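Local coordinates for minor structural protein 4 (Lactococcus phage Tuc2009, PDB 5E7T), which is probably a structural component of the phage baseplate, built round an immunoglobulin-like domain related to that of the baseplate upper protein, at residues Ser2-Val7 against Val61-Val66; Pro16-Thr21 against Met89-Glu94; Ile27-Asn32 against Leu81-Thr86; Lys107-Leu112 against Ile124-Gly129. One frame throughout, in Å; residues are numbered along the deposited sequence.

Contacts 1 and 2 contribute to the hydrophobic core of the immunoglobulin-like domain: each zips two antiparallel strands, and their inner faces meet where Val6 and Val61 pack on Phe91 and Phe4 on Met89. Contact 3 lies further out, where the strand next to 87-94 ends in a turn and a loop comes against it; it depends on a bridging water and a Thr29-Ile83 methyl contact instead of strand pairing. Contact 4 lies in the C-terminal part, about 36 Å from contact 3 between centres, and meets contact 1 through Lys107; it combines proline, leucine and tryptophan packing with one backbone bond beside minor structural protein 5. Polar groups border contacts 1 and 2 on their outer faces.

Contact 1: Ser2-Val7 against Val61-Val66; sequences SGFNVV and VELPSV
Strand residues Phe4-Val7 and Val61-Leu63 run antiparallel, their axes 4.7 Å apart at closest approach and 157° between directions. Phe4 and Leu63 form a hydrogen-bonded pair, in which Phe4 N donates a hydrogen bond to Leu63 O at 3.1 Å, and Leu63 N one to Phe4 O at 2.9 Å; Val6 and Val61 repeat the pattern further along. Between them, Asn5 and Glu62 are a non-hydrogen-bonded pair. On the face of Phe4 and Leu63 the two side chains point the same way. With CG anti to the backbone N (chi1 164°), the Phe4 side chain lies beside Leu63, and Phe4 CD2 meets Leu63 CD1 at 3.8 Å. Val6 and Val61 continue this apolar row, which packs on Met89 and Phe91 of strand 87-94. The other face is polar. Glu62 stretches out from the sheet, with CG anti to its own backbone N and the chain extended beyond it, and reaches Ser2, whose OG donates to Glu62 OE1 at 3.1 Å. That hydroxyl comes from above the carboxylate plane, 53° out of it. Beyond the strand ends, Ser65 OG rests against Gly3 CA. Nearly straight backbone bonds thus join the strands; hydrocarbon side chains face the core on one side, and on the other a partly exposed carboxylate is tied by its hydroxyl bond to the start of the chain.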
loop_
_atom_site.group_PDB
_atom_site.type_symbol
_atom_site.label_atom_id
_atom_site.label_comp_id
_atom_site.label_asym_id
_atom_site.label_seq_id
_atom_site.Cartn_x
_atom_site.Cartn_y
_atom_site.Cartn_z
ATOM N N SER A 2 12.967 -46.055 6.753
ATOM C CA SER A 2 12.415 -44.994 7.623
ATOM C C SER A 2 10.974 -44.640 7.193
ATOM O O SER A 2 10.112 -44.349 8.036
ATOM C CB SER A 2 13.298 -43.747 7.554
ATOM O OG SER A 2 13.547 -43.348 6.212
ATOM N N GLY A 3 10.749 -44.701 5.882
ATOM C CA GLY A 3 9.469 -44.443 5.260
ATOM C C GLY A 3 9.580 -44.439 3.756
ATOM O O GLY A 3 10.435 -45.106 3.158
ATOM N N PHE A 4 8.680 -43.682 3.161
ATOM C CA PHE A 4 8.515 -43.455 1.744
ATOM C C PHE A 4 9.005 -42.042 1.592
ATOM O O PHE A 4 8.558 -41.158 2.321
ATOM C CB PHE A 4 7.017 -43.608 1.390
ATOM C CG PHE A 4 6.535 -43.072 0.069
ATOM C CD1 PHE A 4 7.091 -43.514 -1.125
ATOM C CD2 PHE A 4 5.470 -42.188 0.010
ATOM C CE1 PHE A 4 6.636 -43.021 -2.352
ATOM C CE2 PHE A 4 5.004 -41.709 -1.219
ATOM C CZ PHE A 4 5.592 -42.127 -2.390
ATOM N N ASN A 5 10.002 -41.838 0.742
ATOM C CA ASN A 5 10.632 -40.544 0.593
ATOM C C ASN A 5 10.499 -40.001 -0.799
ATOM O O ASN A 5 10.879 -40.675 -1.768
ATOM C CB ASN A 5 12.100 -40.659 0.974
ATOM C CG ASN A 5 12.315 -40.873 2.447
ATOM O OD1 ASN A 5 12.346 -39.926 3.226
ATOM N ND2 ASN A 5 12.464 -42.119 2.873
ATOM N N VAL A 6 9.973 -38.766 -0.902
ATOM C CA VAL A 6 9.860 -38.068 -2.184
ATOM C C VAL A 6 10.820 -36.886 -2.162
ATOM O O VAL A 6 10.738 -36.050 -1.263
ATOM C CB VAL A 6 8.412 -37.662 -2.586
ATOM C CG1 VAL A 6 8.412 -36.829 -3.864
ATOM C CG2 VAL A 6 7.526 -38.883 -2.758
ATOM N N VAL A 7 11.726 -36.832 -3.142
ATOM C CA VAL A 7 12.721 -35.775 -3.289
ATOM C C VAL A 7 12.199 -34.648 -4.180
ATOM O O VAL A 7 11.753 -34.903 -5.300
ATOM C CB VAL A 7 14.050 -36.334 -3.843
ATOM C CG1 VAL A 7 15.035 -35.210 -4.117
ATOM C CG2 VAL A 7 14.660 -37.344 -2.883
ATOM N N VAL A 61 10.922 -35.191 1.373
ATOM C CA VAL A 61 9.606 -35.290 1.980
ATOM C C VAL A 61 9.388 -36.725 2.447
ATOM O O VAL A 61 9.153 -37.608 1.626
ATOM C CB VAL A 61 8.514 -34.805 1.000
ATOM C CG1 VAL A 61 7.158 -34.737 1.686
ATOM C CG2 VAL A 61 8.874 -33.458 0.385
ATOM N N GLU A 62 9.535 -36.966 3.756
ATOM C CA GLU A 62 9.330 -38.291 4.342
ATOM C C GLU A 62 7.905 -38.438 4.796
ATOM O O GLU A 62 7.434 -37.720 5.700
ATOM C CB GLU A 62 10.279 -38.570 5.507
ATOM C CG GLU A 62 10.113 -39.967 6.072
ATOM C CD GLU A 62 11.143 -40.376 7.100
ATOM O OE1 GLU A 62 12.316 -40.593 6.720
ATOM O OE2 GLU A 62 10.767 -40.517 8.285
ATOM N N LEU A 63 7.228 -39.402 4.176
ATOM C CA LEU A 63 5.842 -39.754 4.452
ATOM C C LEU A 63 5.775 -41.141 5.086
ATOM O O LEU A 63 6.654 -41.971 4.816
ATOM C CB LEU A 63 5.053 -39.766 3.135
ATOM C CG LEU A 63 4.888 -38.432 2.457
ATOM C CD1 LEU A 63 4.696 -38.620 0.984
ATOM C CD2 LEU A 63 3.784 -37.573 3.134
ATOM N N PRO A 64 4.729 -41.452 5.884
ATOM C CA PRO A 64 4.621 -42.812 6.435
ATOM C C PRO A 64 4.602 -43.865 5.319
ATOM O O PRO A 64 3.994 -43.638 4.259
ATOM C CB PRO A 64 3.305 -42.769 7.222
ATOM C CG PRO A 64 3.109 -41.317 7.554
ATOM C CD PRO A 64 3.592 -40.611 6.322
ATOM N N SER A 65 5.331 -44.990 5.554
ATOM C CA SER A 65 5.505 -46.129 4.647
ATOM C C SER A 65 4.195 -46.651 4.041
ATOM O O SER A 65 4.194 -47.160 2.922
ATOM C CB SER A 65 6.249 -47.254 5.360
ATOM O OG SER A 65 7.656 -47.079 5.310
ATOM N N VAL A 66 3.087 -46.507 4.777
ATOM C CA VAL A 66 1.748 -46.919 4.367
ATOM C C VAL A 66 1.270 -46.143 3.098
ATOM O O VAL A 66 0.531 -46.713 2.293
ATOM C CB VAL A 66 0.759 -46.853 5.571
ATOM C CG1 VAL A 66 0.827 -45.516 6.315
ATOM C CG2 VAL A 66 -0.670 -47.202 5.171
#

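Contact 2: Pro16-Thr21 against Met89-Glu94; sequences PDVKVT and MRFVIE
Segments Pro16-Thr21 and Met89-Glu94 pair as antiparallel strands of the immunoglobulin-like domain, helping to form the wall that carries Phe91 into the core. Lys19 with Val92 and Thr21 with Arg90 are hydrogen-bonded pairs, each with bonds in both directions; Arg90 N to Thr21 O measures 2.8 Å. Glu94 N is held only weakly by Asp17 O. On the inner face Val20 and Phe91 lie side by side. Val20 CG1 sits over one face of the Phe91 ring, 4.2 Å from the centroid in a CH-pi contact, while Val20 CG2 comes 3.6 Å from CD2 of that ring. Val18 CG1 touches at the ring edge, and Pro16 CB meets Ile93 CG1 at 3.6 Å. Phe91 in turn is packed by Val6 and Val61. The outer face is charged. Lys19 NZ makes a salt bridge, with a weak hydrogen bond, to Asp17 OD2 at 3.4 Å and a long salt bridge to Glu94 OE1 at 3.9 Å. Thr21 OG1, placed between the backbone N and carbonyl carbon (chi1 57°), lies against Arg90 CB, and is hydrogen-bonded to a polar side chain of another protein chain. Val92 CG2 covers the centre of one face of the Arg90 guanidinium, whose NE is salt-bridged to Glu79. A lysine set near two carboxylates would be expected to ease their mutual repulsion, while the opposite face relies on aromatic and branched aliphatic packing.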
loop_
_atom_site.group_PDB
_atom_site.type_symbol
_atom_site.label_atom_id
_atom_site.label_comp_id
_atom_site.label_asym_id
_atom_site.label_seq_id
_atom_site.Cartn_x
_atom_site.Cartn_y
_atom_site.Cartn_z
ATOM N N PRO A 16 12.418 -24.388 1.521
ATOM C CA PRO A 16 10.995 -24.172 1.197
ATOM C C PRO A 16 10.050 -25.110 1.900
ATOM O O PRO A 16 10.368 -26.268 2.099
ATOM C CB PRO A 16 10.934 -24.390 -0.318
ATOM C CG PRO A 16 12.265 -24.106 -0.780
ATOM C CD PRO A 16 13.173 -24.661 0.293
ATOM N N ASP A 17 8.882 -24.619 2.257
ATOM C CA ASP A 17 7.931 -25.487 2.909
ATOM C C ASP A 17 7.223 -26.336 1.868
ATOM O O ASP A 17 7.124 -25.933 0.702
ATOM C CB ASP A 17 6.955 -24.671 3.755
ATOM C CG ASP A 17 6.027 -25.491 4.627
ATOM O OD1 ASP A 17 6.465 -26.568 5.126
ATOM O OD2 ASP A 17 4.875 -25.040 4.850
ATOM N N VAL A 18 6.780 -27.539 2.273
ATOM C CA VAL A 18 6.031 -28.461 1.417
ATOM C C VAL A 18 4.798 -28.898 2.142
ATOM O O VAL A 18 4.870 -29.225 3.327
ATOM C CB VAL A 18 6.843 -29.660 0.874
ATOM C CG1 VAL A 18 5.946 -30.599 0.079
ATOM C CG2 VAL A 18 7.996 -29.189 -0.011
ATOM N N LYS A 19 3.650 -28.856 1.443
ATOM C CA LYS A 19 2.375 -29.331 1.965
ATOM C C LYS A 19 1.874 -30.476 1.085
ATOM O O LYS A 19 1.768 -30.327 -0.142
ATOM C CB LYS A 19 1.361 -28.205 2.123
ATOM C CG LYS A 19 1.455 -27.553 3.486
ATOM C CD LYS A 19 1.206 -26.068 3.369
ATOM C CE LYS A 19 1.552 -25.320 4.628
ATOM N NZ LYS A 19 1.726 -23.864 4.350
ATOM N N VAL A 20 1.639 -31.641 1.714
ATOM C CA VAL A 20 1.189 -32.842 1.029
ATOM C C VAL A 20 -0.307 -33.133 1.246
ATOM O O VAL A 20 -0.812 -33.105 2.390
ATOM C CB VAL A 20 2.064 -34.075 1.368
ATOM C CG1 VAL A 20 1.775 -35.239 0.425
ATOM C CG2 VAL A 20 3.551 -33.726 1.333
ATOM N N THR A 21 -0.997 -33.407 0.121
ATOM C CA THR A 21 -2.381 -33.857 0.052
ATOM C C THR A 21 -2.458 -35.106 -0.836
ATOM O O THR A 21 -1.587 -35.343 -1.690
ATOM C CB THR A 21 -3.381 -32.784 -0.438
ATOM O OG1 THR A 21 -2.997 -32.285 -1.718
ATOM C CG2 THR A 21 -3.605 -31.676 0.557
ATOM N N MET A 89 -0.952 -37.819 -5.319
ATOM C CA MET A 89 -0.296 -37.294 -4.148
ATOM C C MET A 89 0.296 -35.996 -4.644
ATOM O O MET A 89 1.062 -35.987 -5.618
ATOM C CB MET A 89 0.753 -38.244 -3.636
ATOM C CG MET A 89 0.970 -38.087 -2.197
ATOM S SD MET A 89 1.937 -39.458 -1.594
ATOM C CE MET A 89 0.644 -40.770 -1.536
ATOM N N ARG A 90 -0.175 -34.894 -4.055
ATOM C CA ARG A 90 0.160 -33.540 -4.447
ATOM C C ARG A 90 1.104 -32.914 -3.413
ATOM O O ARG A 90 0.834 -32.999 -2.213
ATOM C CB ARG A 90 -1.149 -32.750 -4.560
ATOM C CG ARG A 90 -0.993 -31.414 -5.225
ATOM C CD ARG A 90 -2.073 -30.444 -4.810
ATOM N NE ARG A 90 -1.864 -29.176 -5.493
ATOM C CZ ARG A 90 -2.443 -28.028 -5.171
ATOM N NH1 ARG A 90 -3.263 -27.960 -4.141
ATOM N NH2 ARG A 90 -2.169 -26.926 -5.859
ATOM N N PHE A 91 2.208 -32.288 -3.881
ATOM C CA PHE A 91 3.233 -31.640 -3.052
ATOM C C PHE A 91 3.291 -30.172 -3.430
ATOM O O PHE A 91 3.626 -29.858 -4.558
ATOM C CB PHE A 91 4.601 -32.309 -3.285
ATOM C CG PHE A 91 4.644 -33.785 -2.940
ATOM C CD1 PHE A 91 4.091 -34.737 -3.797
ATOM C CD2 PHE A 91 5.243 -34.224 -1.764
ATOM C CE1 PHE A 91 4.113 -36.093 -3.468
ATOM C CE2 PHE A 91 5.262 -35.586 -1.437
ATOM C CZ PHE A 91 4.701 -36.508 -2.295
ATOM N N VAL A 92 2.912 -29.275 -2.527
ATOM C CA VAL A 92 2.929 -27.854 -2.856
ATOM C C VAL A 92 4.073 -27.181 -2.131
ATOM O O VAL A 92 4.066 -27.115 -0.888
ATOM C CB VAL A 92 1.585 -27.112 -2.585
ATOM C CG1 VAL A 92 1.625 -25.685 -3.116
ATOM C CG2 VAL A 92 0.400 -27.861 -3.170
ATOM N N ILE A 93 5.037 -26.644 -2.927
ATOM C CA ILE A 93 6.211 -25.889 -2.467
ATOM C C ILE A 93 5.807 -24.431 -2.185
ATOM O O ILE A 93 4.843 -23.931 -2.780
ATOM C CB ILE A 93 7.350 -25.967 -3.508
ATOM C CG1 ILE A 93 8.719 -25.646 -2.879
ATOM C CG2 ILE A 93 7.051 -25.093 -4.744
ATOM C CD1 ILE A 93 9.925 -26.139 -3.655
ATOM N N GLU A 94 6.543 -23.756 -1.294
ATOM C CA GLU A 94 6.306 -22.357 -0.979
ATOM C C GLU A 94 7.628 -21.618 -1.030
ATOM O O GLU A 94 8.572 -22.008 -0.354
ATOM C CB GLU A 94 5.655 -22.219 0.404
ATOM C CG GLU A 94 5.068 -20.843 0.700
ATOM C CD GLU A 94 4.660 -20.556 2.137
ATOM O OE1 GLU A 94 4.446 -21.514 2.917
ATOM O OE2 GLU A 94 4.524 -19.356 2.472
#

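Contact 3: Ile27-Asn32 against Leu81-Thr86; sequences IGTEAN and LLINGT
The hydroxyl OG1 of Thr29 is approached by a water at 3.1 Å, and that water donates a second bond, 2.7 Å long, to Thr86 O. OG1 is also hydrogen-bonded to Ser26 O, so the threonine is tied both to its own loop and, through the water, to the turn after strand 79-84. A chi1 of 70° sets OG1 between the backbone N and the carbonyl carbon, while CG2 lies anti to the carbonyl carbon. There Thr29 CG2 meets Ile83 CG2 at 4.0 Å, the two side chains crossing at a slant, and Thr29 CB rests 3.6 Å from Gly85 O. In the other direction, Thr86 CA makes a CA-H...O contact with Thr29 O. Thr86 OG1 is itself bonded to Asn25 OD1, which anchors the turn to the start of the same loop, just after strand 17-24. Within the loop, Gly28 N donates to Glu30 OE1 at 2.8 Å on the syn side, 33° out of the carboxylate plane, bracing the backbone on either side of Thr29. Ile88 of strand 87-94 packs against both Thr29 and Ile83, as does another protein chain. Thr29 thus divides its roles, hydroxyl to water and methyl to Ile83, a modest join relying on solvent as well as protein.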
loop_
_atom_site.group_PDB
_atom_site.type_symbol
_atom_site.label_atom_id
_atom_site.label_comp_id
_atom_site.label_asym_id
_atom_site.label_seq_id
_atom_site.Cartn_x
_atom_site.Cartn_y
_atom_site.Cartn_z
ATOM N N ILE A 27 -9.943 -34.394 -11.893
ATOM C CA ILE A 27 -10.156 -34.306 -13.349
ATOM C C ILE A 27 -8.957 -34.832 -14.134
ATOM O O ILE A 27 -7.844 -34.376 -13.917
ATOM C CB ILE A 27 -10.626 -32.898 -13.843
ATOM C CG1 ILE A 27 -9.723 -31.745 -13.367
ATOM C CG2 ILE A 27 -12.090 -32.658 -13.448
ATOM C CD1 ILE A 27 -9.489 -30.727 -14.376
ATOM N N GLY A 28 -9.191 -35.830 -14.980
ATOM C CA GLY A 28 -8.143 -36.398 -15.825
ATOM C C GLY A 28 -7.533 -37.707 -15.370
ATOM O O GLY A 28 -6.744 -38.304 -16.120
ATOM N N THR A 29 -7.908 -38.172 -14.151
ATOM C CA THR A 29 -7.446 -39.427 -13.548
ATOM C C THR A 29 -8.523 -40.536 -13.471
ATOM O O THR A 29 -8.216 -41.680 -13.117
ATOM C CB THR A 29 -6.834 -39.180 -12.202
ATOM O OG1 THR A 29 -7.880 -38.811 -11.319
ATOM C CG2 THR A 29 -5.758 -38.120 -12.236
ATOM N N GLU A 30 -9.773 -40.207 -13.833
ATOM C CA GLU A 30 -10.881 -41.165 -13.840
ATOM C C GLU A 30 -10.556 -42.281 -14.826
ATOM O O GLU A 30 -10.005 -42.010 -15.902
ATOM C CB GLU A 30 -12.209 -40.487 -14.204
ATOM C CG GLU A 30 -12.518 -39.230 -13.418
ATOM C CD GLU A 30 -12.199 -37.936 -14.142
ATOM O OE1 GLU A 30 -11.161 -37.867 -14.844
ATOM O OE2 GLU A 30 -12.996 -36.982 -13.993
ATOM N N ALA A 31 -10.854 -43.535 -14.425
ATOM C CA ALA A 31 -10.538 -44.739 -15.190
ATOM C C ALA A 31 -11.218 -44.809 -16.549
ATOM O O ALA A 31 -10.538 -45.096 -17.532
ATOM C CB ALA A 31 -10.819 -45.986 -14.373
ATOM N N ASN A 32 -12.530 -44.506 -16.623
ATOM C CA ASN A 32 -13.297 -44.556 -17.873
ATOM C C ASN A 32 -13.344 -43.226 -18.658
ATOM O O ASN A 32 -14.182 -43.074 -19.547
ATOM C CB ASN A 32 -14.705 -45.082 -17.618
ATOM C CG ASN A 32 -14.772 -46.466 -17.056
ATOM O OD1 ASN A 32 -14.013 -47.361 -17.435
ATOM N ND2 ASN A 32 -15.727 -46.676 -16.160
ATOM N N LEU A 81 3.186 -33.583 -8.755
ATOM C CA LEU A 81 2.107 -34.558 -8.691
ATOM C C LEU A 81 2.655 -35.952 -8.886
ATOM O O LEU A 81 3.405 -36.194 -9.831
ATOM C CB LEU A 81 1.040 -34.279 -9.770
ATOM C CG LEU A 81 0.294 -32.952 -9.737
ATOM C CD1 LEU A 81 -0.692 -32.882 -10.877
ATOM C CD2 LEU A 81 -0.465 -32.783 -8.486
ATOM N N LEU A 82 2.279 -36.871 -8.006
ATOM C CA LEU A 82 2.687 -38.267 -8.148
ATOM C C LEU A 82 1.386 -38.987 -8.538
ATOM O O LEU A 82 0.510 -39.157 -7.696
ATOM C CB LEU A 82 3.353 -38.787 -6.835
ATOM C CG LEU A 82 3.778 -40.269 -6.694
ATOM C CD1 LEU A 82 4.579 -40.784 -7.898
ATOM C CD2 LEU A 82 4.615 -40.458 -5.467
ATOM N N ILE A 83 1.200 -39.243 -9.854
ATOM C CA ILE A 83 -0.030 -39.821 -10.399
ATOM C C ILE A 83 0.100 -41.305 -10.599
ATOM O O ILE A 83 0.931 -41.717 -11.406
ATOM C CB ILE A 83 -0.492 -39.126 -11.720
ATOM C CG1 ILE A 83 -0.233 -37.596 -11.707
ATOM C CG2 ILE A 83 -1.959 -39.449 -11.999
ATOM C CD1 ILE A 83 -0.659 -36.833 -12.965
ATOM N N ASN A 84 -0.737 -42.107 -9.906
ATOM C CA ASN A 84 -0.791 -43.566 -10.038
ATOM C C ASN A 84 -2.230 -43.947 -10.343
ATOM O O ASN A 84 -3.059 -44.085 -9.440
ATOM C CB ASN A 84 -0.264 -44.275 -8.784
ATOM C CG ASN A 84 -0.440 -45.780 -8.778
ATOM O OD1 ASN A 84 -0.258 -46.479 -9.788
ATOM N ND2 ASN A 84 -0.812 -46.305 -7.624
ATOM N N GLY A 85 -2.530 -44.036 -11.629
ATOM C CA GLY A 85 -3.872 -44.319 -12.101
ATOM C C GLY A 85 -4.829 -43.200 -11.751
ATOM O O GLY A 85 -4.757 -42.088 -12.306
ATOM N N THR A 86 -5.663 -43.498 -10.745
ATOM C CA THR A 86 -6.768 -42.735 -10.160
ATOM C C THR A 86 -6.311 -41.875 -8.967
ATOM O O THR A 86 -6.994 -40.909 -8.605
ATOM C CB THR A 86 -7.788 -43.814 -9.734
ATOM O OG1 THR A 86 -9.049 -43.579 -10.335
ATOM C CG2 THR A 86 -7.914 -44.001 -8.237
HETATM O O HOH W 1 -6.828 -38.255 -8.469
#

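Contact 4: Lys107-Leu112 against Ile124-Gly129; sequences KPPTNL and ISWENG
This is a pairing of two extended, largely irregular segments in the C-terminal extension, where Lys107-Leu112 leads into the hairpin of strands 113-115 and 122-125 and Ile124-Gly129 leaves it. Their end-to-end directions lie 148° apart, so the chain returns roughly antiparallel to itself. One backbone hydrogen bond crosses, from Thr110 N to Glu127 O at 2.8 Å. Near it, Leu112 CA and Trp126 CA make CA-H...O contacts to Ser125 O and Asn111 O, the latter almost straight at 175°. Asn111 is the centre of an inverse gamma turn, closed by a weak bond from Leu112 N to Thr110 O. Pro109 lies side by side with the Trp126 side chain, and its CB reaches CD1 of the indole at 3.6 Å. Leu112 lies across Ile124, with Leu112 CD2 meeting Ile124 CD1 at 3.9 Å, and its CD1 lies 4.1 Å from Trp126 CB. Out at the surface, the extended Glu127 chain brings its carboxylate beside Asn111, Glu127 OE2 being 3.4 Å from Asn111 CB. A neighbouring chain, minor structural protein 5, packs on the contact: its Tyr231 meets Trp126 edge-to-face, and the Tyr231 OH is hydrogen-bonded to Asn128 ND2. One of its strands also pairs antiparallel with Ile124-Ser125. Hydrogen bonding between the segments is therefore sparse, a single backbone bond joined by apolar packing, while the neighbouring chain extends the sheet and adds an aromatic partner for Trp126.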
loop_
_atom_site.group_PDB
_atom_site.type_symbol
_atom_site.label_atom_id
_atom_site.label_comp_id
_atom_site.label_asym_id
_atom_site.label_seq_id
_atom_site.Cartn_x
_atom_site.Cartn_y
_atom_site.Cartn_z
ATOM N N LYS A 107 19.093 -44.473 -2.042
ATOM C CA LYS A 107 18.981 -43.960 -0.690
ATOM C C LYS A 107 20.318 -43.979 0.090
ATOM O O LYS A 107 21.109 -44.923 -0.014
ATOM C CB LYS A 107 17.842 -44.687 0.068
ATOM C CG LYS A 107 16.440 -44.251 -0.399
ATOM C CD LYS A 107 15.319 -44.587 0.600
ATOM C CE LYS A 107 13.991 -43.944 0.247
ATOM N NZ LYS A 107 12.884 -44.451 1.104
ATOM N N PRO A 108 20.548 -42.923 0.897
ATOM C CA PRO A 108 21.815 -42.810 1.629
ATOM C C PRO A 108 22.099 -43.883 2.669
ATOM O O PRO A 108 21.170 -44.274 3.374
ATOM C CB PRO A 108 21.726 -41.437 2.303
ATOM C CG PRO A 108 20.383 -40.965 2.128
ATOM C CD PRO A 108 19.726 -41.706 1.046
ATOM N N PRO A 109 23.386 -44.300 2.823
ATOM C CA PRO A 109 23.746 -45.311 3.837
ATOM C C PRO A 109 23.340 -44.937 5.273
ATOM O O PRO A 109 23.013 -43.770 5.504
ATOM C CB PRO A 109 25.256 -45.450 3.657
ATOM C CG PRO A 109 25.481 -45.077 2.246
ATOM C CD PRO A 109 24.566 -43.924 2.028
ATOM N N THR A 110 23.334 -45.908 6.238
ATOM C CA THR A 110 22.765 -45.605 7.548
ATOM C C THR A 110 23.612 -45.817 8.811
ATOM O O THR A 110 23.807 -44.848 9.558
ATOM C CB THR A 110 21.444 -46.378 7.735
ATOM O OG1 THR A 110 20.630 -46.171 6.592
ATOM C CG2 THR A 110 20.655 -45.921 8.967
ATOM N N ASN A 111 23.931 -47.036 9.179
ATOM C CA ASN A 111 24.536 -47.153 10.491
ATOM C C ASN A 111 26.027 -47.038 10.418
ATOM O O ASN A 111 26.740 -48.047 10.411
ATOM C CB ASN A 111 24.041 -48.409 11.210
ATOM C CG ASN A 111 22.548 -48.348 11.496
ATOM O OD1 ASN A 111 21.694 -48.712 10.666
ATOM N ND2 ASN A 111 22.197 -47.825 12.661
ATOM N N LEU A 112 26.510 -45.790 10.342
ATOM C CA LEU A 112 27.941 -45.535 10.239
ATOM C C LEU A 112 28.652 -45.836 11.552
ATOM O O LEU A 112 28.265 -45.306 12.597
ATOM C CB LEU A 112 28.213 -44.106 9.746
ATOM C CG LEU A 112 28.228 -43.908 8.230
ATOM C CD1 LEU A 112 26.840 -43.893 7.660
ATOM C CD2 LEU A 112 28.899 -42.622 7.872
ATOM N N ILE A 124 35.609 -47.609 8.448
ATOM C CA ILE A 124 34.256 -47.092 8.407
ATOM C C ILE A 124 33.392 -48.173 7.804
ATOM O O ILE A 124 33.760 -48.727 6.769
ATOM C CB ILE A 124 34.144 -45.700 7.708
ATOM C CG1 ILE A 124 32.680 -45.207 7.604
ATOM C CG2 ILE A 124 34.832 -45.673 6.339
ATOM C CD1 ILE A 124 32.001 -44.796 8.935
ATOM N N SER A 125 32.296 -48.527 8.493
ATOM C CA SER A 125 31.345 -49.550 8.066
ATOM C C SER A 125 29.949 -48.942 8.104
ATOM O O SER A 125 29.700 -48.019 8.883
ATOM C CB SER A 125 31.425 -50.758 8.983
ATOM O OG SER A 125 32.776 -51.115 9.227
ATOM N N TRP A 126 29.049 -49.413 7.247
ATOM C CA TRP A 126 27.696 -48.876 7.180
ATOM C C TRP A 126 26.696 -49.958 6.721
ATOM O O TRP A 126 27.079 -51.121 6.526
ATOM C CB TRP A 126 27.668 -47.628 6.254
ATOM C CG TRP A 126 28.152 -47.917 4.860
ATOM C CD1 TRP A 126 27.397 -48.333 3.805
ATOM C CD2 TRP A 126 29.518 -47.942 4.410
ATOM N NE1 TRP A 126 28.203 -48.633 2.734
ATOM C CE2 TRP A 126 29.507 -48.370 3.065
ATOM C CE3 TRP A 126 30.749 -47.611 5.007
ATOM C CZ2 TRP A 126 30.675 -48.460 2.298
ATOM C CZ3 TRP A 126 31.911 -47.740 4.262
ATOM C CH2 TRP A 126 31.869 -48.154 2.922
ATOM N N GLU A 127 25.421 -49.562 6.550
ATOM C CA GLU A 127 24.325 -50.415 6.082
ATOM C C GLU A 127 23.548 -49.665 4.962
ATOM O O GLU A 127 23.293 -48.473 5.118
ATOM C CB GLU A 127 23.356 -50.722 7.247
ATOM C CG GLU A 127 23.960 -51.388 8.474
ATOM C CD GLU A 127 23.020 -51.618 9.645
ATOM O OE1 GLU A 127 21.791 -51.735 9.424
ATOM O OE2 GLU A 127 23.525 -51.723 10.787
ATOM N N ASN A 128 23.145 -50.359 3.870
ATOM C CA ASN A 128 22.385 -49.777 2.749
ATOM C C ASN A 128 21.011 -49.232 3.206
ATOM O O ASN A 128 20.331 -49.881 4.011
ATOM C CB ASN A 128 22.198 -50.822 1.641
ATOM C CG ASN A 128 21.561 -50.310 0.364
ATOM O OD1 ASN A 128 20.336 -50.126 0.264
ATOM N ND2 ASN A 128 22.371 -50.146 -0.672
ATOM N N GLY A 129 20.621 -48.068 2.672
ATOM C CA GLY A 129 19.357 -47.404 2.989
ATOM C C GLY A 129 18.111 -48.188 2.620
ATOM O O GLY A 129 17.835 -48.427 1.443
#